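Local coordinates for glutathione s-transferase S2 (Nilaparvata lugens, PDB 5H5L), which probably catalyses the conjugation of glutathione to electrophilic substrates as a sigma-class glutathione transferase, and is also named prostaglandin D synthase, at residues B[182-185]-B[189-192]; B[19-24]-B[152-157]; B[96-101]-B[127-132]; B[169-172]-B[177-180]; B[51-54]-B[59-62]. All coordinates share one frame; numbering follows the deposited sequence.

Contact 1. Residues B[182-185]-B[189-192]; sequences DKVV and KIKA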
# COMPACT_ATOMS: atom_id res chain seq x y z
N ASP B 182 4.89 -19.40 13.65
CA ASP B 182 5.73 -20.59 13.79
C ASP B 182 5.76 -21.38 12.49
O ASP B 182 6.80 -21.94 12.13
CB ASP B 182 5.23 -21.47 14.93
CG ASP B 182 5.27 -20.76 16.27
OD1 ASP B 182 6.02 -19.76 16.42
OD2 ASP B 182 4.55 -21.20 17.19
N LYS B 183 4.65 -21.39 11.77
CA LYS B 183 4.56 -22.09 10.50
C LYS B 183 5.46 -21.45 9.44
O LYS B 183 6.15 -22.14 8.69
CB LYS B 183 3.10 -22.10 10.08
CG LYS B 183 2.77 -22.66 8.75
CD LYS B 183 1.35 -23.22 8.75
CE LYS B 183 0.29 -22.25 9.27
NZ LYS B 183 -1.04 -22.92 9.49
N VAL B 184 5.50 -20.13 9.38
CA VAL B 184 6.25 -19.47 8.32
C VAL B 184 7.74 -19.60 8.58
O VAL B 184 8.52 -19.94 7.69
CB VAL B 184 5.83 -18.00 8.16
CG1 VAL B 184 6.85 -17.26 7.33
CG2 VAL B 184 4.44 -17.92 7.50
N VAL B 185 8.16 -19.34 9.82
CA VAL B 185 9.60 -19.36 10.07
C VAL B 185 10.19 -20.76 9.99
O VAL B 185 11.43 -20.88 10.03
CB VAL B 185 9.99 -18.76 11.43
CG1 VAL B 185 9.46 -17.37 11.54
CG2 VAL B 185 9.48 -19.66 12.60
N LYS B 189 13.25 -23.06 3.43
CA LYS B 189 14.13 -22.04 2.91
C LYS B 189 14.09 -20.79 3.77
O LYS B 189 15.12 -20.13 3.95
CB LYS B 189 13.78 -21.75 1.46
CG LYS B 189 14.00 -23.01 0.58
CD LYS B 189 13.22 -23.00 -0.72
CE LYS B 189 11.71 -22.80 -0.47
NZ LYS B 189 10.79 -23.66 -1.28
N ILE B 190 12.95 -20.49 4.38
CA ILE B 190 12.95 -19.34 5.27
C ILE B 190 13.74 -19.66 6.53
O ILE B 190 14.58 -18.87 6.98
CB ILE B 190 11.50 -18.90 5.55
CG1 ILE B 190 10.89 -18.35 4.22
CG2 ILE B 190 11.47 -17.88 6.66
CD1 ILE B 190 9.42 -17.95 4.26
N LYS B 191 13.54 -20.86 7.07
CA LYS B 191 14.32 -21.35 8.20
C LYS B 191 15.82 -21.24 7.94
O LYS B 191 16.57 -20.72 8.76
CB LYS B 191 13.93 -22.81 8.45
CG LYS B 191 14.26 -23.34 9.83
CD LYS B 191 13.75 -24.76 9.98
CE LYS B 191 14.04 -25.30 11.37
NZ LYS B 191 15.49 -25.44 11.59
N ALA B 192 16.26 -21.78 6.81
CA ALA B 192 17.65 -21.64 6.40
C ALA B 192 18.10 -20.19 6.44
O ALA B 192 19.15 -19.86 7.00
CB ALA B 192 17.82 -22.22 5.00
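Val185 and Lys191 bring the two backbones together, their CA atoms 5.5 Å apart, where the C-terminal turn of helix 175-185 meets the start of helix 188-196 across a short link. No hydrogen bond joins the two segments, and the touching is done by methyl groups, the root of the lysine chain and backbone atoms. Ile190 supplies the main side-chain contact. Its CB faces helix 175-185, and its CG2 branch, set opposite the backbone N, lies 3.7 Å from Val184 O and also touches the CA of Val185. The longer branch ends in CD1, which meets Val184 CG1 at 4.1 Å, the two side chains crossing at a slant. On Val184, CG1 is turned anti to the backbone N (chi1 165°), which carries this methyl to Ile190. Val185 contributes its backbone more than its isopropyl group, which points away: Val185 O sits 3.5 Å from Lys191 CA, with CB and CG of the lysine close to the same oxygen. Beyond CG the lysine chain leaves the contact, and its NZ forms a salt bridge with Glu195 on its own helix. Trp20 of helix 15-25 touches Val184, Val185 and Ile190, so the apolar side of this corner is turned into the core of the subunit. The chemistry is therefore split: aliphatic groups in van der Waals contact with each other and with carbonyl oxygens of the last turn, and a lysine charge paired within its own helix.

Contact 2. Residues B[19-24]-B[152-157]; sequences RWMLSY and GDIYFI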
# COMPACT_ATOMS: atom_id res chain seq x y z
N ARG B 19 13.91 -10.41 1.34
CA ARG B 19 14.90 -11.47 1.54
C ARG B 19 14.22 -12.82 1.75
O ARG B 19 14.64 -13.84 1.18
CB ARG B 19 15.80 -11.14 2.74
CG ARG B 19 16.66 -9.87 2.58
CD ARG B 19 17.25 -9.43 3.92
NE ARG B 19 18.03 -8.19 3.86
CZ ARG B 19 17.96 -7.21 4.75
NH1 ARG B 19 17.12 -7.29 5.78
NH2 ARG B 19 18.70 -6.13 4.60
N TRP B 20 13.15 -12.86 2.56
CA TRP B 20 12.46 -14.13 2.76
C TRP B 20 11.84 -14.63 1.47
O TRP B 20 11.88 -15.83 1.20
CB TRP B 20 11.37 -14.03 3.84
CG TRP B 20 11.87 -13.90 5.25
CD1 TRP B 20 13.12 -13.52 5.63
CD2 TRP B 20 11.14 -14.14 6.47
NE1 TRP B 20 13.21 -13.51 7.01
CE2 TRP B 20 12.01 -13.88 7.54
CE3 TRP B 20 9.83 -14.54 6.75
CZ2 TRP B 20 11.62 -14.00 8.85
CZ3 TRP B 20 9.44 -14.66 8.07
CH2 TRP B 20 10.35 -14.41 9.10
N MET B 21 11.23 -13.74 0.69
CA MET B 21 10.61 -14.19 -0.57
C MET B 21 11.66 -14.71 -1.54
O MET B 21 11.45 -15.72 -2.23
CB MET B 21 9.82 -13.04 -1.20
CG MET B 21 8.48 -12.73 -0.51
SD MET B 21 7.41 -14.15 -0.35
CE MET B 21 7.20 -14.63 -2.02
N LEU B 22 12.79 -14.04 -1.62
CA LEU B 22 13.84 -14.51 -2.52
C LEU B 22 14.41 -15.84 -2.03
O LEU B 22 14.69 -16.74 -2.84
CB LEU B 22 14.94 -13.46 -2.63
CG LEU B 22 14.56 -12.17 -3.39
CD1 LEU B 22 15.62 -11.16 -3.17
CD2 LEU B 22 14.45 -12.47 -4.87
N SER B 23 14.50 -16.01 -0.71
CA SER B 23 14.93 -17.29 -0.14
C SER B 23 13.92 -18.37 -0.43
O SER B 23 14.27 -19.44 -0.93
CB SER B 23 15.14 -17.13 1.36
OG SER B 23 16.20 -16.25 1.60
N TYR B 24 12.64 -18.08 -0.20
CA TYR B 24 11.62 -19.05 -0.56
C TYR B 24 11.70 -19.40 -2.04
O TYR B 24 11.43 -20.54 -2.42
CB TYR B 24 10.23 -18.52 -0.25
CG TYR B 24 9.15 -19.55 -0.46
CD1 TYR B 24 8.76 -20.39 0.58
CD2 TYR B 24 8.49 -19.66 -1.64
CE1 TYR B 24 7.74 -21.30 0.41
CE2 TYR B 24 7.47 -20.57 -1.82
CZ TYR B 24 7.11 -21.40 -0.79
OH TYR B 24 6.08 -22.31 -0.98
N GLY B 152 1.53 -12.76 1.37
CA GLY B 152 1.07 -11.96 2.47
C GLY B 152 1.49 -12.51 3.83
O GLY B 152 1.90 -11.75 4.72
N ASP B 153 1.37 -13.82 4.02
CA ASP B 153 1.83 -14.43 5.28
C ASP B 153 3.30 -14.14 5.52
O ASP B 153 3.72 -13.83 6.64
CB ASP B 153 1.59 -15.95 5.24
CG ASP B 153 0.13 -16.32 5.04
OD1 ASP B 153 -0.71 -15.81 5.81
OD2 ASP B 153 -0.17 -17.08 4.09
N ILE B 154 4.11 -14.25 4.48
CA ILE B 154 5.53 -14.04 4.62
C ILE B 154 5.85 -12.59 4.92
O ILE B 154 6.68 -12.29 5.77
CB ILE B 154 6.20 -14.57 3.35
CG1 ILE B 154 6.06 -16.11 3.37
CG2 ILE B 154 7.66 -14.19 3.29
CD1 ILE B 154 6.45 -16.80 2.09
N TYR B 155 5.17 -11.66 4.25
CA TYR B 155 5.36 -10.25 4.54
C TYR B 155 4.97 -9.94 5.98
O TYR B 155 5.71 -9.28 6.72
CB TYR B 155 4.53 -9.45 3.54
CG TYR B 155 4.75 -7.96 3.52
CD1 TYR B 155 5.64 -7.38 2.61
CD2 TYR B 155 4.03 -7.12 4.36
CE1 TYR B 155 5.81 -6.01 2.55
CE2 TYR B 155 4.21 -5.75 4.32
CZ TYR B 155 5.11 -5.21 3.40
OH TYR B 155 5.29 -3.85 3.36
N PHE B 156 3.80 -10.43 6.40
CA PHE B 156 3.25 -10.17 7.73
C PHE B 156 4.20 -10.66 8.83
O PHE B 156 4.59 -9.90 9.73
CB PHE B 156 1.88 -10.85 7.76
CG PHE B 156 1.10 -10.76 9.05
CD1 PHE B 156 0.67 -9.54 9.54
CD2 PHE B 156 0.69 -11.91 9.69
CE1 PHE B 156 -0.12 -9.50 10.72
CE2 PHE B 156 -0.08 -11.85 10.82
CZ PHE B 156 -0.48 -10.66 11.33
N ILE B 157 4.61 -11.92 8.75
CA ILE B 157 5.45 -12.54 9.79
C ILE B 157 6.85 -11.95 9.81
O ILE B 157 7.42 -11.71 10.88
CB ILE B 157 5.48 -14.08 9.59
CG1 ILE B 157 4.11 -14.70 9.76
CG2 ILE B 157 6.41 -14.73 10.61
CD1 ILE B 157 3.42 -14.26 11.05
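Apolar contact between Trp20, Met21, Ile154 and Ile157 carries the meeting of segments 19-24 and 152-157, on helices 15-25 and 151-164; the short segments run at 138° to each other with axes 10.0 Å apart. Ile154 is the central side chain. Its CG2 methyl enters between two neighbours on the other helix, 3.8 Å from Trp20 CB and 3.6 Å from Met21 SD. The sulfur also lies 3.7 Å from Ile154 CD1, so both branches of the isoleucine touch it. Met21 leaves its backbone pointing past the other helix, but bends at chi2 (-54°) and chi3 (-59°) bring SD round against the isoleucine.

The indole adds an apolar contact at its rim. Ile157 CG2 approaches Trp20 CZ3 at 4.0 Å, near the ring plane and at the edge. The polar corner of the indole is occupied elsewhere, since Trp20 NE1 is hydrogen-bonded to Glu16. A leucine at Trp20 would probably open a gap beside Ile157 and leave Glu16 without its indole donor.

No hydrogen bond crosses between the two segments. Within the first, Ser23 OG gives a 2.9 Å bond to Arg19 O, reaching it from the face opposite to the backbone N of Ser23, so one carbonyl accepts twice.

Leu71 of helix 64-75 packs on Met21, and Leu77 on Ile154, extending the apolar layer. This buried helix pair joins the thioredoxin-like N-terminal domain to the all-helical C-terminal domain, the two-domain architecture of the glutathione transferase fold.

Contact 3. Residues B[96-101]-B[127-132]; sequences NDFRSS and PFYFNK. With GSH (glutathione), chain C.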
# COMPACT_ATOMS: atom_id res chain seq x y z
N ASN B 96 -0.46 -2.67 6.63
CA ASN B 96 0.41 -1.51 6.44
C ASN B 96 -0.19 -0.26 7.08
O ASN B 96 0.56 0.56 7.59
CB ASN B 96 0.71 -1.31 4.96
CG ASN B 96 1.70 -2.36 4.41
OD1 ASN B 96 2.49 -2.94 5.14
ND2 ASN B 96 1.65 -2.59 3.12
N ASP B 97 -1.52 -0.15 7.12
CA ASP B 97 -2.16 0.91 7.88
C ASP B 97 -1.79 0.79 9.35
O ASP B 97 -1.45 1.78 10.00
CB ASP B 97 -3.68 0.85 7.74
CG ASP B 97 -4.19 1.38 6.43
OD1 ASP B 97 -3.45 2.09 5.72
OD2 ASP B 97 -5.37 1.08 6.12
N PHE B 98 -1.85 -0.43 9.89
CA PHE B 98 -1.42 -0.66 11.27
C PHE B 98 0.00 -0.20 11.47
O PHE B 98 0.30 0.56 12.40
CB PHE B 98 -1.50 -2.13 11.64
CG PHE B 98 -0.67 -2.49 12.85
CD1 PHE B 98 -1.05 -2.06 14.11
CD2 PHE B 98 0.49 -3.20 12.73
CE1 PHE B 98 -0.29 -2.39 15.24
CE2 PHE B 98 1.25 -3.53 13.84
CZ PHE B 98 0.85 -3.11 15.10
N ARG B 99 0.90 -0.63 10.59
CA ARG B 99 2.29 -0.37 10.92
C ARG B 99 2.66 1.09 10.73
O ARG B 99 3.70 1.52 11.26
CB ARG B 99 3.23 -1.30 10.17
CG ARG B 99 3.53 -1.00 8.79
CD ARG B 99 4.53 -2.07 8.28
NE ARG B 99 4.54 -2.11 6.81
CZ ARG B 99 5.07 -1.16 6.06
NH1 ARG B 99 5.62 -0.10 6.65
NH2 ARG B 99 5.03 -1.24 4.73
N SER B 100 1.79 1.88 10.10
CA SER B 100 1.97 3.32 10.10
C SER B 100 2.02 3.86 11.52
O SER B 100 2.77 4.81 11.78
CB SER B 100 0.85 3.98 9.33
OG SER B 100 0.84 5.35 9.62
N SER B 101 1.25 3.27 12.43
CA SER B 101 1.29 3.64 13.83
C SER B 101 2.66 3.38 14.43
O SER B 101 3.19 4.18 15.21
CB SER B 101 0.20 2.89 14.61
OG SER B 101 -0.92 3.72 14.73
N PRO B 127 -4.28 -4.17 20.16
CA PRO B 127 -5.48 -5.00 20.32
C PRO B 127 -6.51 -4.81 19.20
O PRO B 127 -7.12 -5.79 18.73
CB PRO B 127 -6.04 -4.55 21.68
CG PRO B 127 -4.91 -3.95 22.40
CD PRO B 127 -4.01 -3.35 21.36
N PHE B 128 -6.73 -3.57 18.77
CA PHE B 128 -7.74 -3.35 17.74
C PHE B 128 -7.42 -4.17 16.49
O PHE B 128 -8.23 -4.99 16.04
CB PHE B 128 -7.85 -1.86 17.40
CG PHE B 128 -8.81 -1.56 16.29
CD1 PHE B 128 -10.14 -1.35 16.55
CD2 PHE B 128 -8.38 -1.56 14.97
CE1 PHE B 128 -11.04 -1.09 15.53
CE2 PHE B 128 -9.27 -1.30 13.94
CZ PHE B 128 -10.60 -1.08 14.22
N TYR B 129 -6.21 -4.00 15.96
CA TYR B 129 -5.83 -4.72 14.74
C TYR B 129 -5.59 -6.19 15.02
O TYR B 129 -6.04 -7.06 14.26
CB TYR B 129 -4.57 -4.11 14.10
CG TYR B 129 -4.88 -2.83 13.37
CD1 TYR B 129 -5.37 -2.83 12.07
CD2 TYR B 129 -4.71 -1.62 13.99
CE1 TYR B 129 -5.67 -1.63 11.43
CE2 TYR B 129 -5.02 -0.44 13.37
CZ TYR B 129 -5.48 -0.44 12.08
OH TYR B 129 -5.79 0.76 11.49
N PHE B 130 -4.86 -6.51 16.09
CA PHE B 130 -4.43 -7.90 16.23
C PHE B 130 -5.57 -8.84 16.62
O PHE B 130 -5.52 -10.02 16.25
CB PHE B 130 -3.30 -8.02 17.22
CG PHE B 130 -1.97 -7.59 16.66
CD1 PHE B 130 -1.90 -6.62 15.67
CD2 PHE B 130 -0.81 -8.16 17.13
CE1 PHE B 130 -0.68 -6.23 15.15
CE2 PHE B 130 0.42 -7.76 16.64
CZ PHE B 130 0.50 -6.81 15.65
N ASN B 131 -6.58 -8.37 17.37
CA ASN B 131 -7.73 -9.24 17.62
C ASN B 131 -8.42 -9.58 16.30
O ASN B 131 -8.81 -10.73 16.06
CB ASN B 131 -8.73 -8.59 18.58
CG ASN B 131 -8.33 -8.69 20.05
OD1 ASN B 131 -7.78 -9.68 20.50
ND2 ASN B 131 -8.63 -7.65 20.80
N LYS B 132 -8.57 -8.59 15.41
CA LYS B 132 -9.19 -8.87 14.12
C LYS B 132 -8.32 -9.80 13.26
O LYS B 132 -8.84 -10.72 12.63
CB LYS B 132 -9.48 -7.57 13.39
CG LYS B 132 -10.74 -6.87 13.92
CD LYS B 132 -10.64 -5.36 13.74
CE LYS B 132 -11.86 -4.64 14.25
NZ LYS B 132 -13.08 -4.92 13.42
N1 GSH C . -5.36 2.51 3.46
CA1 GSH C . -6.76 2.87 3.50
C1 GSH C . -7.35 2.91 2.09
O11 GSH C . -8.58 2.66 1.86
O12 GSH C . -6.56 3.25 1.18
CB1 GSH C . -6.87 4.32 4.05
CG1 GSH C . -8.34 4.57 4.37
CD1 GSH C . -8.48 5.91 5.12
OE1 GSH C . -7.54 6.53 5.49
N2 GSH C . -9.86 6.34 5.31
CA2 GSH C . -10.22 7.58 5.95
C2 GSH C . -11.27 7.32 7.03
O2 GSH C . -12.02 6.41 6.96
CB2 GSH C . -10.92 8.44 4.92
SG2 GSH C . -9.96 8.76 3.42
N3 GSH C . -11.35 8.30 8.10
CA3 GSH C . -12.37 8.20 9.12
C3 GSH C . -11.80 7.59 10.38
O31 GSH C . -12.56 7.57 11.39
O32 GSH C . -10.63 7.13 10.41
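Phe98 lies against both Tyr129 and Phe130, meeting the two aromatic rings in different ways. Its CB stands over the centre of the Tyr129 ring, 3.9 Å from the centroid and 11° off the normal, a well-centred CH-pi contact. The rings themselves are tilted at 55°, with Phe98 CD1 touching Tyr129 CD2 at 3.7 Å. Toward Phe130 the relation is reversed: the Phe98 ring offers its face, and Phe130 CE1 rests over it near the rim, 3.5 Å from Phe98 CZ, the planes again steeply inclined. Phe98 reaches both because CG is swung anti to the backbone N (chi1 161°), directing the ring across to helix 111-139. The opposite face of Tyr129 is covered by Phe128 CD2, so the tyrosine ring is held between two phenylalanines.

This aromatic cluster joins helices 82-106 and 111-139, the long antiparallel pair of the C-terminal domain in the glutathione transferase fold. An alanine in place of Phe98 is likely to leave the Tyr129 face under Phe98 CB and CE1 of Phe130 without their common partner, free to shift. Met163 of helix 151-164 also packs on Phe98.

One residue earlier the same helix faces the dimer interface. Asp97 grips the N1 amine of a glutathione bound to the second subunit with both carboxylate oxygens, OD1 and OD2 each 3.0 Å from N1. Gln63 of the second subunit donates a further hydrogen bond to OD2. Arg99, in the pocket of the other glutathione, bonds to Tyr155 OH through NH2, while its bonds to Asn96 OD1 are weak.

Contact 4. Residues B[169-172]-B[177-180]; sequences DIID and IKAL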
# COMPACT_ATOMS: atom_id res chain seq x y z
N ASP B 169 7.01 -10.08 23.82
CA ASP B 169 5.91 -10.99 24.09
C ASP B 169 4.68 -10.67 23.25
O ASP B 169 3.68 -11.39 23.34
CB ASP B 169 5.54 -10.92 25.57
CG ASP B 169 4.96 -9.56 25.96
OD1 ASP B 169 5.27 -8.54 25.30
OD2 ASP B 169 4.18 -9.51 26.94
N ILE B 170 4.77 -9.64 22.41
CA ILE B 170 3.60 -8.94 21.93
C ILE B 170 2.65 -9.87 21.17
O ILE B 170 1.44 -9.81 21.37
CB ILE B 170 4.05 -7.74 21.08
CG1 ILE B 170 2.89 -6.76 20.89
CG2 ILE B 170 4.61 -8.20 19.74
CD1 ILE B 170 3.34 -5.42 20.39
N ILE B 171 3.17 -10.78 20.33
CA ILE B 171 2.25 -11.62 19.56
C ILE B 171 1.82 -12.88 20.31
O ILE B 171 0.93 -13.59 19.83
CB ILE B 171 2.82 -12.05 18.19
CG1 ILE B 171 3.95 -13.08 18.30
CG2 ILE B 171 3.32 -10.82 17.38
CD1 ILE B 171 4.24 -13.77 16.93
N ASP B 172 2.41 -13.15 21.48
CA ASP B 172 2.18 -14.42 22.17
C ASP B 172 0.71 -14.66 22.48
O ASP B 172 0.22 -15.77 22.28
CB ASP B 172 2.99 -14.48 23.46
CG ASP B 172 4.44 -14.86 23.23
OD1 ASP B 172 4.74 -15.53 22.22
OD2 ASP B 172 5.28 -14.48 24.07
N ILE B 177 -2.16 -15.72 15.35
CA ILE B 177 -0.98 -15.03 14.81
C ILE B 177 0.28 -15.82 15.13
O ILE B 177 1.11 -16.07 14.25
CB ILE B 177 -0.91 -13.59 15.33
CG1 ILE B 177 -2.12 -12.81 14.89
CG2 ILE B 177 0.36 -12.92 14.86
CD1 ILE B 177 -2.14 -11.35 15.48
N LYS B 178 0.44 -16.23 16.39
CA LYS B 178 1.65 -16.94 16.78
C LYS B 178 1.79 -18.28 16.06
O LYS B 178 2.90 -18.70 15.72
CB LYS B 178 1.66 -17.13 18.30
CG LYS B 178 2.82 -17.95 18.83
CD LYS B 178 4.13 -17.21 18.67
CE LYS B 178 5.29 -18.05 19.20
NZ LYS B 178 6.60 -17.45 18.85
N ALA B 179 0.66 -18.97 15.85
CA ALA B 179 0.64 -20.21 15.07
C ALA B 179 1.07 -19.99 13.60
O ALA B 179 1.76 -20.83 13.02
CB ALA B 179 -0.75 -20.79 15.09
N LEU B 180 0.59 -18.91 12.97
CA LEU B 180 1.08 -18.60 11.62
C LEU B 180 2.56 -18.26 11.65
O LEU B 180 3.33 -18.65 10.76
CB LEU B 180 0.27 -17.45 11.06
CG LEU B 180 0.59 -16.94 9.65
CD1 LEU B 180 0.44 -18.05 8.61
CD2 LEU B 180 -0.28 -15.75 9.38
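Ile171 and Lys178 make the closest side-chain contact here, with Ile171 CD1 3.9 Å from Lys178 CD where the isoleucine crosses the lysine chain at about a right angle. CD1 also comes near Lys178 CA, so the methyl rests against the root of the lysine as well as its stem. On its other flank Ile171 CB meets Ile177 CG2 at 4.2 Å, which puts this one side chain against two successive residues of the helix. Asp172 runs alongside Lys178 in the same direction. Its OD1 lies 4.0 Å from Lys178 CE, but NZ is 4.3 Å from OD1, too long for a salt bridge, and the attraction between the two charges is probably modest.

Torsions account for these positions. Ile171 CG1 takes the crowded position between the backbone N and the carbonyl carbon (chi1 71°), sending CD1 to the lysine, while a bend at chi2 of Lys178 (68°) turns its chain back beside Asp172. The loop is steadied by a bond from Asp172 N to Asp169 O, 2.9 Å long. Lys178 NZ has a second acidic neighbour in Asp182, again only as a long and weak ion pair, and Asn134 OD1 accepts from the backbone N of Ile177.

The contact folds the loop that follows helix 151-164 back onto the first turns of helix 175-185. Ile177 continues inward onto Leu160 of helix 151-164 and onto Phe130 and Ile137 of helix 111-139.

Contact 5. Residues B[51-54]-B[59-62]; sequences VPVL and KQVC. With GSH (glutathione), chain E.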
# COMPACT_ATOMS: atom_id res chain seq x y z
N VAL B 51 14.68 3.07 0.96
CA VAL B 51 14.92 1.66 0.71
C VAL B 51 13.79 0.89 1.38
O VAL B 51 13.11 1.42 2.28
CB VAL B 51 16.31 1.21 1.23
CG1 VAL B 51 17.42 1.73 0.34
CG2 VAL B 51 16.51 1.65 2.67
N PRO B 52 13.56 -0.36 0.97
CA PRO B 52 14.30 -1.17 0.02
C PRO B 52 14.20 -0.82 -1.44
O PRO B 52 13.19 -0.29 -1.89
CB PRO B 52 13.68 -2.56 0.21
CG PRO B 52 12.30 -2.27 0.66
CD PRO B 52 12.43 -1.10 1.55
N VAL B 53 15.26 -1.19 -2.16
CA VAL B 53 15.32 -1.19 -3.63
C VAL B 53 15.75 -2.58 -4.06
O VAL B 53 16.76 -3.10 -3.58
CB VAL B 53 16.30 -0.12 -4.16
CG1 VAL B 53 16.42 -0.18 -5.64
CG2 VAL B 53 15.86 1.26 -3.68
N LEU B 54 15.01 -3.19 -4.97
CA LEU B 54 15.42 -4.45 -5.56
C LEU B 54 15.75 -4.18 -7.02
O LEU B 54 14.89 -3.71 -7.78
CB LEU B 54 14.34 -5.51 -5.47
CG LEU B 54 14.73 -6.88 -6.05
CD1 LEU B 54 15.74 -7.56 -5.15
CD2 LEU B 54 13.51 -7.73 -6.21
N LYS B 59 17.31 -3.33 -13.44
CA LYS B 59 16.33 -2.26 -13.25
C LYS B 59 15.96 -2.15 -11.78
O LYS B 59 15.57 -3.14 -11.17
CB LYS B 59 15.09 -2.51 -14.09
CG LYS B 59 15.43 -2.95 -15.54
CD LYS B 59 14.21 -3.07 -16.43
CE LYS B 59 14.29 -4.30 -17.36
NZ LYS B 59 13.91 -5.61 -16.69
N GLN B 60 16.12 -0.96 -11.24
CA GLN B 60 15.80 -0.65 -9.86
C GLN B 60 14.28 -0.57 -9.68
O GLN B 60 13.60 0.19 -10.39
CB GLN B 60 16.42 0.68 -9.48
CG GLN B 60 17.95 0.74 -9.30
CD GLN B 60 18.39 2.02 -8.56
OE1 GLN B 60 19.19 1.97 -7.63
NE2 GLN B 60 17.84 3.16 -8.97
N VAL B 61 13.75 -1.32 -8.73
CA VAL B 61 12.34 -1.25 -8.35
C VAL B 61 12.27 -1.05 -6.85
O VAL B 61 13.01 -1.68 -6.10
CB VAL B 61 11.57 -2.52 -8.73
CG1 VAL B 61 10.07 -2.28 -8.51
CG2 VAL B 61 11.87 -2.92 -10.15
N CYS B 62 11.40 -0.17 -6.41
CA CYS B 62 11.18 -0.04 -4.98
C CYS B 62 9.76 -0.47 -4.62
O CYS B 62 9.03 -1.02 -5.46
CB CYS B 62 11.46 1.37 -4.48
SG CYS B 62 12.02 2.53 -5.64
N1 GSH E . 6.37 2.32 1.22
CA1 GSH E . 7.80 2.05 1.26
C1 GSH E . 8.03 0.53 1.22
O11 GSH E . 7.14 -0.24 1.70
O12 GSH E . 9.08 0.04 0.72
CB1 GSH E . 8.39 2.57 2.61
CG1 GSH E . 9.91 2.50 2.50
CD1 GSH E . 10.54 3.16 3.77
OE1 GSH E . 9.88 3.70 4.58
N2 GSH E . 12.00 3.10 3.92
CA2 GSH E . 12.60 3.68 5.11
C2 GSH E . 13.71 4.63 4.67
O2 GSH E . 14.21 4.51 3.61
CB2 GSH E . 13.22 2.56 5.90
SG2 GSH E . 11.99 1.35 6.36
N3 GSH E . 14.17 5.64 5.61
CA3 GSH E . 15.26 6.53 5.24
C3 GSH E . 14.72 7.89 4.84
O31 GSH E . 13.49 8.11 4.81
O32 GSH E . 15.54 8.78 4.56
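The beta hairpin of strands 53-56 and 59-62 closes one edge of the thioredoxin-like sheet, and the loop leading into it forms part of the glutathione site. Between the strands, Leu54 and Val61 form an antiparallel hydrogen-bonded pair. Leu54 N donates to Val61 O at 2.7 Å, nearly in line with the carbonyl, and Val61 N returns a 2.8 Å bond to Leu54 O from above the plane of that carbonyl. Val61 O has a further close neighbour in Val53 CA, a CA-H...O contact of 3.4 Å.

Of the side chains, Val53 does most of the reaching across. CG1, opposite the backbone N (chi1 177°), packs on Gln60 CB at 3.9 Å, and the extended glutamine chain passes obliquely by the same methyl. Leu54 and Val61 turn to the other face of the sheet, where Leu54 touches Ile67 of helix 64-75 and Leu22 of helix 15-25. At the far edge Cys62 O is hydrogen-bonded to Thr90 of the second subunit.

Before the strand, the peptide bond preceding Pro52 is cis, the cis-proline characteristic of the thioredoxin fold. Val51 pairs with the backbone of glutathione much as another strand would: its N gives a bond to GSH O2, with an N-H...acceptor angle of 162°, and its O accepts from GSH N2 at 2.6 Å. Next to it, Pro52 CD lies 3.6 Å from GSH O12, the proline ring flanking a carboxylate oxygen of the ligand.

Contact 2 opens first along the chain and closes only at 152-157, with contacts 5 and then 3 nested inside its loop; contacts 4 and 1 follow. Contact 2 thus spans the two domains, while contact 5 lies in the N-terminal one. Contacts 1 and 4 share helix 175-185, their centres 15 Å apart, and contact 1 lies against contact 2, partly through Trp20, their centres about 9 Å apart. Contacts 4 and 5 are farthest apart, at about 30 Å between centres, on opposite sides of the chain's centre. Contacts 3 and 5 both touch the second subunit and each meets a bound glutathione, so each subunit helps complete the site built by the other. Contacts 2 and 3 touch, their centres about 19 Å apart.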